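Local coordinates for pilin, type IV (Thermus thermophilus, PDB 4BHR), which probably serves as a subunit of type IV pili, this chain being the soluble part of the pilin without its N-terminal membrane helix, at residues T5-Y10 with P44-Q49; Q34-F39 with T48-T53; N60-A65 with S76-T81. One frame throughout, in Å; residues are numbered along the deposited sequence.

How the interactions relate
The three contacts divide one small pilin head between them: interaction 1 sets the start of helix 6-20 against the turn that leads into strand 47-54, and interactions 2 and 3 join neighbouring strands of the antiparallel sheet. Centres of interactions 1 and 2 lie about 11 Å apart, as do those of 2 and 3, while 1 and 3 are about 15 Å apart. Interactions 1 and 2 share Thr48 and Gln49 and end on the same strand; interaction 3 opens later in the chain, on strand 61-67, the sheet neighbour of 47-54. Tyr10 reaches from the helix to the disulfide between Cys36 and Cys50, so that helix, crosslink and sheet meet in one core.

Interaction 1. Residues T5-Y10 with P44-Q49; sequences TAAQAY and PASVTQ
Ala6, in the first turn of helix 6-20, puts its methyl against the proline at the head of a type I beta turn running from Pro44 to Val47: Ala6 CB lies 3.8 Å from Pro44 CB. Pro44 CG rests over the Ala6 carbonyl, whose oxygen is already engaged by the backbone N of Tyr10 within the helix. One residue on, Ala7 CB faces two side chains of the turn at once, touching Ser46 OG and Val47 CG2, each 3.7 Å away. The small methyls let the backbones come close, the Ala7 and Val47 CA atoms being 6.1 Å apart. A turn later, Tyr10 holds its ring anti to the backbone N (chi1 -180°) and crosses Pro44 obliquely. Pro44 CD makes an off-centre CH-pi contact, 4.2 Å from the centroid of the Tyr10 ring, and it sits nearest the CB end, at CG. The far end is fixed separately, by a hydrogen bond of Tyr10 OH with the carbonyl oxygen of Val40. Leu67 of strand 61-67 touches Ala7. This packing of the helix start on the turn and the beginning of strand 47-54 belongs to the pilin head, in which a helix lies across an antiparallel sheet.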
loop_
_atom_site.group_PDB
_atom_site.type_symbol
_atom_site.label_atom_id
_atom_site.label_comp_id
_atom_site.label_asym_id
_atom_site.label_seq_id
_atom_site.Cartn_x
_atom_site.Cartn_y
_atom_site.Cartn_z
ATOM N N THR A 5 3.031 -7.251 13.314
ATOM C CA THR A 5 3.550 -8.109 12.196
ATOM C C THR A 5 2.467 -8.433 11.156
ATOM O O THR A 5 2.765 -8.442 9.957
ATOM C CB THR A 5 4.215 -9.400 12.716
ATOM O OG1 THR A 5 3.213 -10.209 13.339
ATOM C CG2 THR A 5 5.292 -9.057 13.741
ATOM N N ALA A 6 1.232 -8.704 11.603
ATOM C CA ALA A 6 0.101 -8.841 10.690
ATOM C C ALA A 6 -0.102 -7.557 9.882
ATOM O O ALA A 6 -0.363 -7.618 8.668
ATOM C CB ALA A 6 -1.184 -9.147 11.471
ATOM N N ALA A 7 -0.053 -6.401 10.548
ATOM C CA ALA A 7 -0.303 -5.160 9.813
ATOM C C ALA A 7 0.799 -4.917 8.779
ATOM O O ALA A 7 0.509 -4.570 7.617
ATOM C CB ALA A 7 -0.427 -3.982 10.768
ATOM N N GLN A 8 2.055 -5.139 9.168
ATOM C CA GLN A 8 3.138 -4.979 8.196
ATOM C C GLN A 8 3.024 -5.942 7.042
ATOM O O GLN A 8 3.215 -5.551 5.890
ATOM C CB GLN A 8 4.475 -5.190 8.838
ATOM C CG GLN A 8 4.789 -4.247 9.956
ATOM C CD GLN A 8 6.019 -4.706 10.706
ATOM O OE1 GLN A 8 5.975 -4.868 11.945
ATOM N NE2 GLN A 8 7.121 -4.939 9.975
ATOM N N ALA A 9 2.687 -7.201 7.338
ATOM C CA ALA A 9 2.481 -8.188 6.316
ATOM C C ALA A 9 1.379 -7.780 5.352
ATOM O O ALA A 9 1.567 -7.854 4.105
ATOM C CB ALA A 9 2.146 -9.543 6.956
ATOM N N TYR A 10 0.260 -7.306 5.915
ATOM C CA TYR A 10 -0.840 -6.851 5.089
ATOM C C TYR A 10 -0.399 -5.708 4.158
ATOM O O TYR A 10 -0.733 -5.721 2.989
ATOM C CB TYR A 10 -1.998 -6.375 5.950
ATOM C CG TYR A 10 -3.198 -5.889 5.142
ATOM C CD1 TYR A 10 -3.996 -6.782 4.436
ATOM C CD2 TYR A 10 -3.518 -4.539 5.083
ATOM C CE1 TYR A 10 -5.094 -6.348 3.725
ATOM C CE2 TYR A 10 -4.619 -4.093 4.351
ATOM C CZ TYR A 10 -5.416 -5.002 3.693
ATOM O OH TYR A 10 -6.506 -4.570 2.979
ATOM N N PRO A 44 -6.121 -6.984 8.896
ATOM C CA PRO A 44 -6.105 -7.465 10.279
ATOM C C PRO A 44 -6.761 -6.483 11.239
ATOM O O PRO A 44 -6.919 -5.296 10.943
ATOM C CB PRO A 44 -4.610 -7.650 10.579
ATOM C CG PRO A 44 -3.909 -6.750 9.612
ATOM C CD PRO A 44 -4.779 -6.595 8.412
ATOM N N ALA A 45 -7.143 -6.982 12.416
ATOM C CA ALA A 45 -7.826 -6.168 13.401
ATOM C C ALA A 45 -7.027 -4.933 13.873
ATOM O O ALA A 45 -7.603 -3.919 14.267
ATOM C CB ALA A 45 -8.223 -7.048 14.583
ATOM N N SER A 46 -5.702 -5.028 13.796
ATOM C CA SER A 46 -4.796 -3.931 14.167
ATOM C C SER A 46 -4.833 -2.774 13.168
ATOM O O SER A 46 -4.403 -1.657 13.479
ATOM C CB SER A 46 -3.389 -4.460 14.232
ATOM O OG SER A 46 -3.107 -5.115 13.003
ATOM N N VAL A 47 -5.324 -3.037 11.961
ATOM C CA VAL A 47 -5.405 -1.978 10.951
ATOM C C VAL A 47 -6.743 -1.271 11.035
ATOM O O VAL A 47 -7.790 -1.896 10.922
ATOM C CB VAL A 47 -5.168 -2.522 9.534
ATOM C CG1 VAL A 47 -5.213 -1.363 8.531
ATOM C CG2 VAL A 47 -3.816 -3.210 9.492
ATOM N N THR A 48 -6.685 0.034 11.246
ATOM C CA THR A 48 -7.842 0.901 11.386
ATOM C C THR A 48 -8.366 1.379 10.039
ATOM O O THR A 48 -9.571 1.419 9.800
ATOM C CB THR A 48 -7.402 2.176 12.120
ATOM O OG1 THR A 48 -6.833 1.811 13.382
ATOM C CG2 THR A 48 -8.575 3.146 12.320
ATOM N N GLN A 49 -7.444 1.804 9.189
ATOM C CA GLN A 49 -7.753 2.440 7.901
ATOM C C GLN A 49 -6.504 2.186 7.087
ATOM O O GLN A 49 -5.431 2.109 7.638
ATOM C CB GLN A 49 -7.926 3.950 8.088
#

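Interaction 2. Residues Q34-F39 with T48-T53; sequences QACDQF and TQCNVT
A pair of backbone hydrogen bonds joins Gln34 and Val52 into an antiparallel hydrogen-bonded pair. The straighter of them runs from Val52 N to Gln34 O (2.9 Å, 164°), with the donor almost along the C=O axis; its partner, from Gln34 N to Val52 O, is 3.1 Å and arrives in the carbonyl plane. Beyond the non-hydrogen-bonded pair of Ala35 and Asn51, the chain bends into a 3-10 segment. Cys36 N still reaches Cys50 O at 3.1 Å, but from above the carbonyl plane, which marks the departure from regular strand geometry. Water 1 accepts from Asp37 N and gives a weak bond to Cys50 O.

At Cys36 the covalent link also closes, Cys36 SG to Cys50 SG at 2.1 Å with chi3 -65°. The two cysteines approach by different rotations: Cys50 SG stands anti to its backbone N (chi1 -177°), while Cys36 SG stands anti to its carbonyl carbon. Val52 CG2 packs 4.0 Å from Cys36 SG and meets Phe39 tip to tip, 3.9 Å from CD2 of that ring. From helix 6-20, Tyr10 and Val14 pack on Cys36, so the Cys36 half of the crosslink is buried against the helix; Val18 touches Phe39. The whole is a beta hairpin of the pilin head's antiparallel sheet, its short outer strand tied to its neighbour by a disulfide.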
loop_
_atom_site.group_PDB
_atom_site.type_symbol
_atom_site.label_atom_id
_atom_site.label_comp_id
_atom_site.label_asym_id
_atom_site.label_seq_id
_atom_site.Cartn_x
_atom_site.Cartn_y
_atom_site.Cartn_z
ATOM N N GLN A 34 -6.932 4.485 -3.590
ATOM C CA GLN A 34 -7.988 3.481 -3.304
ATOM C C GLN A 34 -7.775 2.957 -1.917
ATOM O O GLN A 34 -6.674 2.992 -1.411
ATOM C CB GLN A 34 -7.933 2.263 -4.244
ATOM C CG GLN A 34 -8.124 2.601 -5.724
ATOM C CD GLN A 34 -9.485 3.199 -6.084
ATOM O OE1 GLN A 34 -10.466 3.097 -5.332
ATOM N NE2 GLN A 34 -9.545 3.854 -7.266
ATOM N N ALA A 35 -8.851 2.487 -1.290
ATOM C CA ALA A 35 -8.726 1.695 -0.070
ATOM C C ALA A 35 -7.919 0.405 -0.323
ATOM O O ALA A 35 -7.990 -0.181 -1.382
ATOM C CB ALA A 35 -10.141 1.309 0.421
ATOM N N CYS A 36 -7.178 -0.035 0.689
ATOM C CA CYS A 36 -6.316 -1.190 0.498
ATOM C C CYS A 36 -7.156 -2.403 0.233
ATOM O O CYS A 36 -6.628 -3.385 -0.332
ATOM C CB CYS A 36 -5.471 -1.446 1.736
ATOM S SG CYS A 36 -4.193 -0.209 1.970
ATOM N N ASP A 37 -8.424 -2.380 0.681
ATOM C CA ASP A 37 -9.233 -3.593 0.506
ATOM C C ASP A 37 -9.716 -3.769 -0.942
ATOM O O ASP A 37 -10.348 -4.761 -1.286
ATOM C CB ASP A 37 -10.349 -3.684 1.556
ATOM C CG ASP A 37 -11.420 -2.616 1.387
ATOM O OD1 ASP A 37 -11.407 -1.870 0.381
ATOM O OD2 ASP A 37 -12.298 -2.548 2.286
ATOM N N GLN A 38 -9.338 -2.834 -1.810
ATOM C CA GLN A 38 -9.570 -2.981 -3.236
ATOM C C GLN A 38 -8.464 -3.807 -3.851
ATOM O O GLN A 38 -8.549 -4.225 -5.013
ATOM C CB GLN A 38 -9.705 -1.612 -3.917
ATOM C CG GLN A 38 -10.875 -0.776 -3.393
ATOM C CD GLN A 38 -12.193 -1.535 -3.439
ATOM O OE1 GLN A 38 -12.644 -2.128 -2.438
ATOM N NE2 GLN A 38 -12.815 -1.542 -4.613
ATOM N N PHE A 39 -7.432 -4.106 -3.058
ATOM C CA PHE A 39 -6.317 -4.915 -3.514
ATOM C C PHE A 39 -6.178 -6.227 -2.759
ATOM O O PHE A 39 -5.855 -7.233 -3.357
ATOM C CB PHE A 39 -5.002 -4.099 -3.401
ATOM C CG PHE A 39 -5.005 -2.893 -4.293
ATOM C CD1 PHE A 39 -4.788 -3.029 -5.671
ATOM C CD2 PHE A 39 -5.283 -1.615 -3.782
ATOM C CE1 PHE A 39 -4.882 -1.926 -6.517
ATOM C CE2 PHE A 39 -5.356 -0.498 -4.637
ATOM C CZ PHE A 39 -5.129 -0.668 -6.001
ATOM N N THR A 48 -6.685 0.034 11.246
ATOM C CA THR A 48 -7.842 0.901 11.386
ATOM C C THR A 48 -8.366 1.379 10.039
ATOM O O THR A 48 -9.571 1.419 9.800
ATOM C CB THR A 48 -7.402 2.176 12.120
ATOM O OG1 THR A 48 -6.833 1.811 13.382
ATOM C CG2 THR A 48 -8.575 3.146 12.320
ATOM N N GLN A 49 -7.444 1.804 9.189
ATOM C CA GLN A 49 -7.753 2.440 7.901
ATOM C C GLN A 49 -6.504 2.186 7.087
ATOM O O GLN A 49 -5.431 2.109 7.638
ATOM C CB GLN A 49 -7.926 3.950 8.088
ATOM N N CYS A 50 -6.636 1.994 5.785
ATOM C CA CYS A 50 -5.450 1.675 4.968
ATOM C C CYS A 50 -5.734 2.200 3.585
ATOM O O CYS A 50 -6.822 1.953 3.039
ATOM C CB CYS A 50 -5.214 0.150 4.902
ATOM S SG CYS A 50 -3.738 -0.357 3.997
ATOM N N ASN A 51 -4.775 2.935 3.028
ATOM C CA ASN A 51 -4.986 3.423 1.682
ATOM C C ASN A 51 -3.755 3.308 0.823
ATOM O O ASN A 51 -2.668 3.142 1.326
ATOM C CB ASN A 51 -5.508 4.873 1.802
ATOM C CG ASN A 51 -4.531 5.796 2.545
ATOM O OD1 ASN A 51 -3.475 6.121 2.032
ATOM N ND2 ASN A 51 -4.886 6.197 3.782
ATOM N N VAL A 52 -3.933 3.360 -0.508
ATOM C CA VAL A 52 -2.827 3.354 -1.442
ATOM C C VAL A 52 -2.919 4.653 -2.233
ATOM O O VAL A 52 -3.989 4.973 -2.800
ATOM C CB VAL A 52 -2.975 2.205 -2.472
ATOM C CG1 VAL A 52 -1.733 2.166 -3.378
ATOM C CG2 VAL A 52 -3.090 0.854 -1.761
ATOM N N THR A 53 -1.794 5.381 -2.291
ATOM C CA THR A 53 -1.758 6.633 -3.024
ATOM C C THR A 53 -0.648 6.597 -4.058
ATOM O O THR A 53 0.371 5.897 -3.925
ATOM C CB THR A 53 -1.505 7.860 -2.091
ATOM O OG1 THR A 53 -0.352 7.610 -1.257
ATOM C CG2 THR A 53 -2.728 8.135 -1.233
HETATM O O HOH W 1 -8.889 -0.837 3.164
#

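Interaction 3. Residues N60-A65 with S76-T81; sequences NFTVTA and SFDSST
Ser79 takes over, with its side chain, the place of a backbone group in the strand pairing. Its OG, held between the backbone N and the carbonyl carbon (chi1 66°), accepts from Phe61 N at 2.8 Å and donates to Asn60 OD1 (2.7 Å), approaching in the carbonyl plane along a lone pair of that oxygen. Ser79 N meanwhile donates to Phe61 O almost along the C=O axis (174° at the hydrogen). The same residue lies over a face of the Phe61 ring, Ser79 CB being 3.8 Å from the centroid in a CH-pi contact.

Val63 and Phe77 form the hydrogen-bonded pair of the regular strands, in which Phe77 N reaches Val63 O at 2.8 Å and Val63 N reaches Phe77 O at 2.9 Å. Thr62 and Asp78 form the non-hydrogen-bonded pair on the side of Ser79; their side chains cross obliquely, and water 2 donates to Thr62 OG1 (2.6 Å) and weakly to Asp78 OD2. Asp78 OD1 is gripped from above the carboxylate plane by Ser80 N and Ser80 OG, the first of these closing an Asx turn. Asn55 bonds both Thr62 OG1 and Asp78 OD1.

Phe61, Val63 and Phe77 belong to the side facing helix 6-20, where Val18 touches Phe61 and Val11 and Ala15 touch Phe77; strands 47-54 and 83-87 flank this hairpin in the sheet.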
loop_
_atom_site.group_PDB
_atom_site.type_symbol
_atom_site.label_atom_id
_atom_site.label_comp_id
_atom_site.label_asym_id
_atom_site.label_seq_id
_atom_site.Cartn_x
_atom_site.Cartn_y
_atom_site.Cartn_z
ATOM N N ASN A 60 5.518 5.117 -9.042
ATOM C CA ASN A 60 5.489 4.408 -7.756
ATOM C C ASN A 60 4.294 4.773 -6.926
ATOM O O ASN A 60 3.534 5.715 -7.272
ATOM C CB ASN A 60 6.818 4.712 -7.027
ATOM C CG ASN A 60 7.962 3.946 -7.611
ATOM O OD1 ASN A 60 7.991 2.711 -7.527
ATOM N ND2 ASN A 60 8.945 4.654 -8.241
ATOM N N PHE A 61 4.117 4.040 -5.820
ATOM C CA PHE A 61 2.942 4.258 -4.964
ATOM C C PHE A 61 3.350 4.065 -3.510
ATOM O O PHE A 61 4.403 3.496 -3.197
ATOM C CB PHE A 61 1.797 3.273 -5.335
ATOM C CG PHE A 61 2.234 1.821 -5.294
ATOM C CD1 PHE A 61 2.117 1.109 -4.090
ATOM C CD2 PHE A 61 2.763 1.176 -6.411
ATOM C CE1 PHE A 61 2.558 -0.226 -4.000
ATOM C CE2 PHE A 61 3.206 -0.138 -6.332
ATOM C CZ PHE A 61 3.099 -0.849 -5.130
ATOM N N THR A 62 2.495 4.491 -2.627
ATOM C CA THR A 62 2.720 4.317 -1.167
ATOM C C THR A 62 1.466 3.691 -0.563
ATOM O O THR A 62 0.339 4.140 -0.798
ATOM C CB THR A 62 2.994 5.663 -0.461
ATOM O OG1 THR A 62 4.187 6.260 -1.015
ATOM C CG2 THR A 62 3.241 5.462 1.084
ATOM N N VAL A 63 1.669 2.657 0.256
ATOM C CA VAL A 63 0.576 2.013 0.970
ATOM C C VAL A 63 0.713 2.419 2.413
ATOM O O VAL A 63 1.813 2.270 2.993
ATOM C CB VAL A 63 0.729 0.450 0.896
ATOM C CG1 VAL A 63 -0.479 -0.213 1.582
ATOM C CG2 VAL A 63 0.810 0.012 -0.553
ATOM N N THR A 64 -0.372 2.927 2.994
ATOM C CA THR A 64 -0.313 3.389 4.380
ATOM C C THR A 64 -1.437 2.834 5.235
ATOM O O THR A 64 -2.592 2.939 4.873
ATOM C CB THR A 64 -0.403 4.920 4.437
ATOM O OG1 THR A 64 0.658 5.486 3.650
ATOM C CG2 THR A 64 -0.237 5.354 5.927
ATOM N N ALA A 65 -1.082 2.268 6.389
ATOM C CA ALA A 65 -2.078 1.718 7.310
ATOM C C ALA A 65 -1.979 2.425 8.658
ATOM O O ALA A 65 -0.906 2.594 9.210
ATOM C CB ALA A 65 -1.959 0.211 7.490
ATOM N N SER A 76 3.946 2.201 6.711
ATOM C CA SER A 76 3.936 2.614 5.285
ATOM C C SER A 76 4.864 1.814 4.488
ATOM O O SER A 76 5.841 1.325 5.021
ATOM C CB SER A 76 4.523 4.017 5.186
ATOM O OG SER A 76 3.463 4.761 4.826
ATOM N N PHE A 77 4.569 1.627 3.197
ATOM C CA PHE A 77 5.532 0.998 2.321
ATOM C C PHE A 77 5.573 1.814 1.041
ATOM O O PHE A 77 4.537 2.111 0.482
ATOM C CB PHE A 77 5.176 -0.473 2.019
ATOM C CG PHE A 77 6.109 -1.094 1.043
ATOM C CD1 PHE A 77 5.871 -0.963 -0.335
ATOM C CD2 PHE A 77 7.206 -1.838 1.479
ATOM C CE1 PHE A 77 6.727 -1.576 -1.250
ATOM C CE2 PHE A 77 8.040 -2.455 0.587
ATOM C CZ PHE A 77 7.803 -2.301 -0.792
ATOM N N ASP A 78 6.765 2.218 0.611
ATOM C CA ASP A 78 6.938 3.137 -0.559
ATOM C C ASP A 78 7.626 2.367 -1.642
ATOM O O ASP A 78 8.723 1.857 -1.439
ATOM C CB ASP A 78 7.802 4.348 -0.111
ATOM C CG ASP A 78 8.016 5.381 -1.226
ATOM O OD1 ASP A 78 7.687 5.089 -2.397
ATOM O OD2 ASP A 78 8.503 6.489 -0.909
ATOM N N SER A 79 6.921 2.113 -2.769
ATOM C CA SER A 79 7.486 1.225 -3.783
ATOM C C SER A 79 8.701 1.833 -4.423
ATOM O O SER A 79 9.484 1.147 -5.048
ATOM C CB SER A 79 6.464 0.933 -4.885
ATOM O OG SER A 79 6.143 2.085 -5.637
ATOM N N SER A 80 8.848 3.142 -4.259
ATOM C CA SER A 80 9.958 3.847 -4.901
ATOM C C SER A 80 11.271 3.540 -4.188
ATOM O O SER A 80 12.330 3.654 -4.790
ATOM C CB SER A 80 9.705 5.356 -4.969
ATOM O OG SER A 80 10.122 5.992 -3.785
ATOM N N THR A 81 11.186 3.122 -2.916
ATOM C CA THR A 81 12.346 2.722 -2.126
ATOM C C THR A 81 12.364 1.240 -1.738
ATOM O O THR A 81 13.420 0.663 -1.422
ATOM C CB THR A 81 12.434 3.532 -0.815
ATOM O OG1 THR A 81 11.318 3.201 0.010
ATOM C CG2 THR A 81 12.408 5.033 -1.108
HETATM O O HOH W 2 5.737 7.927 0.303
#